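Local coordinates for protein putative isochorismatase (Streptomyces avermitilis, PDB 3KL2) that is of unproven function but, as a member of the isochorismatase family of cysteine hydrolases, probably acts as a hydrolase, at residues Val165-Arg170 with Asp201-Ser206; Asp125-Glu129 with Thr140-Ile145; His45-Ala49 with Ala187-Gln191. All coordinates share one frame. Numbering follows the deposited sequence.

Contact 1 (Val165-Arg170 with Asp201-Ser206); sequences VESTMR and DFPMFS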
loop_
_atom_site.group_PDB
_atom_site.type_symbol
_atom_site.label_atom_id
_atom_site.label_comp_id
_atom_site.label_asym_id
_atom_site.label_seq_id
_atom_site.Cartn_x
_atom_site.Cartn_y
_atom_site.Cartn_z
ATOM N N VAL A 165 -5.273 17.184 2.862
ATOM C CA VAL A 165 -6.613 16.762 3.218
ATOM C C VAL A 165 -7.224 16.020 2.033
ATOM O O VAL A 165 -7.749 14.907 2.160
ATOM C CB VAL A 165 -7.543 17.926 3.656
ATOM C CG1 VAL A 165 -8.960 17.434 3.715
ATOM C CG2 VAL A 165 -7.110 18.511 5.010
ATOM N N GLU A 166 -7.089 16.600 0.854
ATOM C CA GLU A 166 -7.633 15.929 -0.298
ATOM C C GLU A 166 -6.931 14.590 -0.580
ATOM O O GLU A 166 -7.584 13.632 -0.982
ATOM C CB GLU A 166 -7.611 16.830 -1.501
ATOM C CG GLU A 166 -8.705 16.490 -2.479
ATOM C CD GLU A 166 -8.712 17.378 -3.703
ATOM O OE1 GLU A 166 -8.842 18.586 -3.527
ATOM O OE2 GLU A 166 -8.605 16.858 -4.830
ATOM N N SER A 167 -5.614 14.519 -0.373
ATOM C CA SER A 167 -4.895 13.275 -0.661
ATOM C C SER A 167 -5.322 12.133 0.266
ATOM O O SER A 167 -5.512 11.000 -0.178
ATOM C CB SER A 167 -3.421 13.462 -0.549
ATOM O OG SER A 167 -2.979 14.204 -1.626
ATOM N N THR A 168 -5.477 12.464 1.544
ATOM C CA THR A 168 -5.949 11.544 2.519
ATOM C C THR A 168 -7.386 11.075 2.270
ATOM O O THR A 168 -7.711 9.946 2.526
ATOM C CB THR A 168 -5.861 12.207 3.875
ATOM O OG1 THR A 168 -4.492 12.571 4.125
ATOM C CG2 THR A 168 -6.422 11.262 5.011
ATOM N N MET A 169 -8.268 11.973 1.879
ATOM C CA MET A 169 -9.632 11.646 1.438
ATOM C C MET A 169 -9.620 10.670 0.249
ATOM O O MET A 169 -10.325 9.668 0.222
ATOM C CB MET A 169 -10.291 12.939 0.995
ATOM C CG MET A 169 -11.809 12.842 0.585
ATOM S SD MET A 169 -12.358 14.410 -0.115
ATOM C CE MET A 169 -11.242 14.630 -1.483
ATOM N N ARG A 170 -8.793 10.950 -0.750
ATOM C CA ARG A 170 -8.782 10.089 -1.924
ATOM C C ARG A 170 -8.391 8.653 -1.550
ATOM O O ARG A 170 -9.112 7.677 -1.857
ATOM C CB ARG A 170 -7.911 10.682 -3.013
ATOM C CG ARG A 170 -8.518 11.917 -3.627
ATOM C CD ARG A 170 -7.518 12.693 -4.505
ATOM N NE ARG A 170 -8.179 13.839 -5.147
ATOM C CZ ARG A 170 -8.645 13.854 -6.393
ATOM N NH1 ARG A 170 -8.487 12.803 -7.214
ATOM N NH2 ARG A 170 -9.242 14.957 -6.839
ATOM N N ASP A 201 -14.279 18.352 -5.844
ATOM C CA ASP A 201 -13.533 17.132 -5.500
ATOM C C ASP A 201 -14.119 16.367 -4.290
ATOM O O ASP A 201 -14.332 15.158 -4.349
ATOM C CB ASP A 201 -12.072 17.483 -5.177
ATOM C CG ASP A 201 -11.284 18.005 -6.389
ATOM O OD1 ASP A 201 -11.666 17.734 -7.531
ATOM O OD2 ASP A 201 -10.247 18.680 -6.181
ATOM N N PHE A 202 -14.393 17.075 -3.201
ATOM C CA PHE A 202 -14.846 16.429 -1.996
ATOM C C PHE A 202 -16.041 15.480 -2.159
ATOM O O PHE A 202 -16.031 14.449 -1.502
ATOM C CB PHE A 202 -15.146 17.426 -0.887
ATOM C CG PHE A 202 -13.929 17.912 -0.129
ATOM C CD1 PHE A 202 -14.056 18.348 1.187
ATOM C CD2 PHE A 202 -12.690 17.991 -0.719
ATOM C CE1 PHE A 202 -12.963 18.820 1.884
ATOM C CE2 PHE A 202 -11.602 18.469 -0.012
ATOM C CZ PHE A 202 -11.738 18.867 1.281
ATOM N N PRO A 203 -17.052 15.808 -2.987
ATOM C CA PRO A 203 -18.214 14.892 -3.119
ATOM C C PRO A 203 -17.989 13.591 -3.911
ATOM O O PRO A 203 -18.796 12.661 -3.814
ATOM C CB PRO A 203 -19.286 15.750 -3.831
ATOM C CG PRO A 203 -18.868 17.192 -3.571
ATOM C CD PRO A 203 -17.358 17.151 -3.529
ATOM N N MET A 204 -16.908 13.547 -4.687
ATOM C CA MET A 204 -16.508 12.345 -5.404
ATOM C C MET A 204 -15.869 11.320 -4.452
ATOM O O MET A 204 -15.833 10.142 -4.764
ATOM C CB MET A 204 -15.466 12.681 -6.485
ATOM C CG MET A 204 -15.904 13.523 -7.735
ATOM S SD MET A 204 -14.431 13.808 -8.803
ATOM C CE MET A 204 -15.285 14.088 -10.360
ATOM N N PHE A 205 -15.299 11.766 -3.342
ATOM C CA PHE A 205 -14.500 10.882 -2.495
ATOM C C PHE A 205 -14.982 10.866 -1.067
ATOM O O PHE A 205 -14.400 10.167 -0.248
ATOM C CB PHE A 205 -13.031 11.303 -2.529
ATOM C CG PHE A 205 -12.402 11.170 -3.883
ATOM C CD1 PHE A 205 -12.033 9.924 -4.366
ATOM C CD2 PHE A 205 -12.221 12.273 -4.701
ATOM C CE1 PHE A 205 -11.459 9.772 -5.654
ATOM C CE2 PHE A 205 -11.619 12.136 -5.975
ATOM C CZ PHE A 205 -11.245 10.874 -6.445
ATOM N N SER A 206 -16.039 11.623 -0.762
ATOM C CA SER A 206 -16.457 11.795 0.620
ATOM C C SER A 206 -17.923 12.203 0.779
ATOM O O SER A 206 -18.675 12.370 -0.200
ATOM C CB SER A 206 -15.515 12.763 1.381
ATOM O OG SER A 206 -15.799 14.136 1.153
#
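Met169 lies at the centre of this interface, with 98 Å² of its surface covered by residues 201-206. Its SD is 4.1 Å from the centroid of the Phe202 ring and 29° off the ring normal, a Met-aromatic contact over the face, while Met169 CG meets Phe205 CB at 3.7 Å. Val165, one turn earlier, extends the apolar patch, its CG1 4.0 Å from Phe202 CZ. The axes of segments 165-170 and 201-205 run 22° apart, 9.9 Å at closest approach, and Met169 fills the gap between them above Val179 and Thr181 of strand 178-187. Both helices therefore pack side by side on one face of the parallel sheet of this α/β fold. Where the second helix ends, Ser206 OG donates to Phe202 O at 2.7 Å.

Further out, Arg170 CG sits over the Phe205 ring, 3.8 Å from its centroid and 7° off the normal, a CH-pi contact. Its guanidinium binds Glu166 in a salt bridge (Arg170 NH2 to Glu166 OE2, 2.8 Å) and reaches Asp201 in a long one (Arg170 NH2 to Asp201 OD1, 3.8 Å); NH2 also donates to Asn162 O of the second subunit. Glu166 OE2 and Asp201 OD2 are just 2.8 Å apart. Two acceptors this close in a buried setting would repel if both were charged, so the neighbouring Arg170 guanidinium probably offsets the negative charge at this subunit interface, unless one carboxylate is protonated, which the coordinates cannot tell.

Contact 2 (Asp125-Glu129 with Thr140-Ile145); sequences DIVIE and TNLDFI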
loop_
_atom_site.group_PDB
_atom_site.type_symbol
_atom_site.label_atom_id
_atom_site.label_comp_id
_atom_site.label_asym_id
_atom_site.label_seq_id
_atom_site.Cartn_x
_atom_site.Cartn_y
_atom_site.Cartn_z
ATOM N N ASP A 125 -5.695 10.112 23.304
ATOM C CA ASP A 125 -5.579 10.518 21.919
ATOM C C ASP A 125 -4.395 9.790 21.277
ATOM O O ASP A 125 -3.325 9.653 21.892
ATOM C CB ASP A 125 -5.277 11.994 21.823
ATOM C CG ASP A 125 -6.475 12.878 22.108
ATOM O OD1 ASP A 125 -7.571 12.404 22.526
ATOM O OD2 ASP A 125 -6.284 14.102 21.901
ATOM N N ILE A 126 -4.593 9.380 20.021
ATOM C CA ILE A 126 -3.563 8.701 19.258
ATOM C C ILE A 126 -2.830 9.747 18.443
ATOM O O ILE A 126 -3.451 10.634 17.869
ATOM C CB ILE A 126 -4.218 7.600 18.363
ATOM C CG1 ILE A 126 -4.759 6.469 19.251
ATOM C CG2 ILE A 126 -3.263 7.078 17.302
ATOM C CD1 ILE A 126 -5.863 5.606 18.576
ATOM N N VAL A 127 -1.516 9.680 18.426
ATOM C CA VAL A 127 -0.709 10.570 17.605
ATOM C C VAL A 127 -0.057 9.683 16.542
ATOM O O VAL A 127 0.835 8.899 16.841
ATOM C CB VAL A 127 0.323 11.397 18.445
ATOM C CG1 VAL A 127 1.271 12.229 17.567
ATOM C CG2 VAL A 127 -0.405 12.353 19.431
ATOM N N ILE A 128 -0.566 9.792 15.313
ATOM C CA ILE A 128 -0.095 9.040 14.136
ATOM C C ILE A 128 1.335 9.398 13.823
ATOM O O ILE A 128 1.679 10.570 13.835
ATOM C CB ILE A 128 -1.015 9.401 12.910
ATOM C CG1 ILE A 128 -2.448 8.917 13.180
ATOM C CG2 ILE A 128 -0.479 8.873 11.605
ATOM C CD1 ILE A 128 -2.619 7.461 13.817
ATOM N N GLU A 129 2.163 8.415 13.526
ATOM C CA GLU A 129 3.576 8.635 13.290
ATOM C C GLU A 129 4.012 8.282 11.889
ATOM O O GLU A 129 3.454 7.394 11.250
ATOM C CB GLU A 129 4.407 7.741 14.206
ATOM C CG GLU A 129 4.153 7.893 15.722
ATOM C CD GLU A 129 4.755 6.715 16.540
ATOM O OE1 GLU A 129 4.535 6.695 17.766
ATOM O OE2 GLU A 129 5.448 5.809 15.977
ATOM N N THR A 140 2.619 6.700 7.085
ATOM C CA THR A 140 2.336 6.540 8.475
ATOM C C THR A 140 1.680 5.201 8.833
ATOM O O THR A 140 1.405 4.380 7.970
ATOM C CB THR A 140 1.383 7.633 8.933
ATOM O OG1 THR A 140 0.041 7.285 8.573
ATOM C CG2 THR A 140 1.789 8.951 8.368
ATOM N N ASN A 141 1.406 5.035 10.144
ATOM C CA ASN A 141 0.660 3.912 10.720
ATOM C C ASN A 141 -0.843 4.114 10.767
ATOM O O ASN A 141 -1.555 3.389 11.472
ATOM C CB ASN A 141 1.160 3.576 12.134
ATOM C CG ASN A 141 1.140 4.773 13.109
ATOM O OD1 ASN A 141 0.724 5.856 12.770
ATOM N ND2 ASN A 141 1.624 4.555 14.308
ATOM N N LEU A 142 -1.340 5.092 10.032
ATOM C CA LEU A 142 -2.763 5.373 10.089
ATOM C C LEU A 142 -3.632 4.198 9.684
ATOM O O LEU A 142 -4.575 3.852 10.428
ATOM C CB LEU A 142 -3.135 6.562 9.210
ATOM C CG LEU A 142 -4.644 6.931 9.276
ATOM C CD1 LEU A 142 -5.015 7.312 10.671
ATOM C CD2 LEU A 142 -5.020 8.067 8.287
ATOM N N ASP A 143 -3.378 3.632 8.501
ATOM C CA ASP A 143 -4.161 2.499 8.015
ATOM C C ASP A 143 -4.117 1.314 8.981
ATOM O O ASP A 143 -5.178 0.737 9.326
ATOM C CB ASP A 143 -3.619 1.988 6.698
ATOM C CG ASP A 143 -4.664 1.250 5.885
ATOM O OD1 ASP A 143 -5.869 1.286 6.227
ATOM O OD2 ASP A 143 -4.274 0.718 4.841
ATOM N N PHE A 144 -2.907 0.957 9.430
ATOM C CA PHE A 144 -2.760 -0.105 10.425
ATOM C C PHE A 144 -3.618 0.090 11.703
ATOM O O PHE A 144 -4.260 -0.826 12.177
ATOM C CB PHE A 144 -1.319 -0.222 10.842
ATOM C CG PHE A 144 -1.050 -1.379 11.707
ATOM C CD1 PHE A 144 -0.475 -2.532 11.185
ATOM C CD2 PHE A 144 -1.370 -1.335 13.052
ATOM C CE1 PHE A 144 -0.217 -3.615 12.017
ATOM C CE2 PHE A 144 -1.130 -2.420 13.863
ATOM C CZ PHE A 144 -0.567 -3.536 13.371
ATOM N N ILE A 145 -3.615 1.292 12.240
ATOM C CA ILE A 145 -4.265 1.554 13.506
ATOM C C ILE A 145 -5.778 1.564 13.321
ATOM O O ILE A 145 -6.493 0.994 14.140
ATOM C CB ILE A 145 -3.734 2.876 14.138
ATOM C CG1 ILE A 145 -2.287 2.664 14.571
ATOM C CG2 ILE A 145 -4.649 3.368 15.307
ATOM C CD1 ILE A 145 -1.512 3.896 14.986
HETATM O O HOH W 1 0.901 6.211 16.323
#
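Ile128, Glu129 and Asn141 lose the most surface here: 82, 54 and 49 Å². Ile128 is the apolar element. Its CG1 lies 3.9 Å from Leu142 CD1, its CD1 is 3.9 Å from Ile145 CD1, and Ile126 CD1 adds a contact to Ile145 CG2 at 4.1 Å. Glu129 and Asn141 supply the polar side: Glu129 N donates to Asn141 OD1 (3.0 Å, 160°), and Asn141 N returns a weak bond to Glu129 O (3.3 Å). Water 1 bridges Asn141 ND2 and Val127 O, 2.7 Å from each, so both ends of the amide are used on the 125-129 backbone. Just before the helix, Thr140 OG1 accepts from Leu142 N at 3.0 Å, an ST turn, and also bonds to Thr136 O. The Glu129 carboxylate is engaged by Lys108 and Arg132 of the third subunit. Strand 126-127, at the edge of the chain's parallel sheet, pairs with strand 75-78, whose Met76 touches Ile126, Leu142 and Ile145 beneath helix 142-149.

Contact 3 (His45-Ala49 with Ala187-Gln191); sequences HGAVA and AATSQ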
loop_
_atom_site.group_PDB
_atom_site.type_symbol
_atom_site.label_atom_id
_atom_site.label_comp_id
_atom_site.label_asym_id
_atom_site.label_seq_id
_atom_site.Cartn_x
_atom_site.Cartn_y
_atom_site.Cartn_z
ATOM N N HIS A 45 1.931 30.173 8.142
ATOM C CA HIS A 45 0.695 30.714 8.690
ATOM C C HIS A 45 0.156 31.876 7.858
ATOM O O HIS A 45 -1.064 32.019 7.744
ATOM C CB HIS A 45 0.900 31.178 10.131
ATOM C CG HIS A 45 -0.272 31.926 10.690
ATOM N ND1 HIS A 45 -1.480 31.312 10.971
ATOM C CD2 HIS A 45 -0.425 33.236 11.013
ATOM C CE1 HIS A 45 -2.325 32.212 11.453
ATOM N NE2 HIS A 45 -1.710 33.386 11.490
ATOM N N GLY A 46 1.050 32.715 7.330
ATOM C CA GLY A 46 0.632 33.858 6.492
ATOM C C GLY A 46 -0.214 33.397 5.310
ATOM O O GLY A 46 -1.234 33.991 4.970
ATOM N N ALA A 47 0.200 32.287 4.718
ATOM C CA ALA A 47 -0.468 31.736 3.530
ATOM C C ALA A 47 -1.871 31.135 3.791
ATOM O O ALA A 47 -2.643 30.996 2.868
ATOM C CB ALA A 47 0.456 30.693 2.846
ATOM N N VAL A 48 -2.210 30.818 5.033
ATOM C CA VAL A 48 -3.495 30.164 5.326
ATOM C C VAL A 48 -4.401 30.988 6.231
ATOM O O VAL A 48 -5.531 30.572 6.545
ATOM C CB VAL A 48 -3.318 28.740 5.982
ATOM C CG1 VAL A 48 -2.641 27.736 5.007
ATOM C CG2 VAL A 48 -2.596 28.833 7.329
ATOM N N ALA A 49 -3.890 32.146 6.636
ATOM C CA ALA A 49 -4.546 33.037 7.560
ATOM C C ALA A 49 -5.918 33.453 7.030
ATOM O O ALA A 49 -6.912 33.336 7.769
ATOM C CB ALA A 49 -3.654 34.282 7.835
ATOM N N ALA A 187 -8.543 24.283 5.770
ATOM C CA ALA A 187 -8.056 25.529 5.199
ATOM C C ALA A 187 -6.970 25.278 4.160
ATOM O O ALA A 187 -6.330 24.222 4.143
ATOM C CB ALA A 187 -7.548 26.512 6.307
ATOM N N ALA A 188 -6.792 26.272 3.287
ATOM C CA ALA A 188 -5.859 26.214 2.201
ATOM C C ALA A 188 -5.170 27.552 2.075
ATOM O O ALA A 188 -5.423 28.471 2.847
ATOM C CB ALA A 188 -6.591 25.907 0.924
ATOM N N THR A 189 -4.307 27.656 1.074
ATOM C CA THR A 189 -3.552 28.856 0.869
ATOM C C THR A 189 -4.347 29.873 0.030
ATOM O O THR A 189 -3.892 30.976 -0.185
ATOM C CB THR A 189 -2.192 28.526 0.190
ATOM O OG1 THR A 189 -2.425 27.810 -1.031
ATOM C CG2 THR A 189 -1.325 27.671 1.096
ATOM N N SER A 190 -5.518 29.487 -0.467
ATOM C CA SER A 190 -6.334 30.372 -1.272
ATOM C C SER A 190 -7.780 29.994 -1.076
ATOM O O SER A 190 -8.113 28.829 -1.044
ATOM C CB SER A 190 -5.947 30.299 -2.761
ATOM O OG SER A 190 -7.091 30.273 -3.613
ATOM N N GLN A 191 -8.627 31.001 -0.943
ATOM C CA GLN A 191 -10.065 30.797 -0.813
ATOM C C GLN A 191 -10.575 30.099 -2.071
ATOM O O GLN A 191 -11.413 29.189 -1.979
ATOM C CB GLN A 191 -10.798 32.149 -0.618
ATOM C CG GLN A 191 -12.270 32.024 -0.219
ATOM C CD GLN A 191 -12.461 31.512 1.218
ATOM O OE1 GLN A 191 -13.419 30.764 1.528
ATOM N NE2 GLN A 191 -11.531 31.889 2.093
#
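Residues 45-49, on helix 45-55, meet an irregular connection, and the backbones come close: Val48 CA and Thr189 CA are 4.6 Å apart. Two CA-H...O contacts define the approach. Thr189 CA is 3.1 Å from Ala47 O with an angle of 147° at the hydrogen, and Val48 CA is 3.6 Å from Ala188 O at 146°. Thr189 O also lies 3.3 Å from Ala47 O, a pair of acceptors without a bond. Residues 187-191 link strand 178-187 to helix 191-205, a strand-to-helix connection of the α/β fold, and Ser190 is the N-cap of that helix, its OG accepting from Glu193 N. The side chains add modest apolar cover, Ala47 CB to Thr189 CG2 at 3.9 Å and Val48 CG1 to Thr189 CG2 at 4.1 Å, in a total of 183 Å² buried. Beyond the pair, Val48 touches Leu160 and Phe159, while Ala187 packs on Val51 and Met52 of helix 45-55.

From the N terminus, residues 45-49 open contact 3, whose partner 187-191 arrives 138 residues later. Inside that long loop, contact 2 opens and closes completely, joining 125-129 to 140-145 across a short connection. Residues 165-170 then open contact 1 before contact 3 closes, and 201-206 follow it, so contacts 1 and 3 cross. Contacts 2 and 3 lie on opposite sides of the chain's centre, about 17 Å apart at their nearest atoms. Contact 2 joins edge strand 126-127 to helix 142-149; contact 1 pairs helices 164-174 and 191-205; contact 3 brings helix 45-55 to the connection leading into helix 191-205.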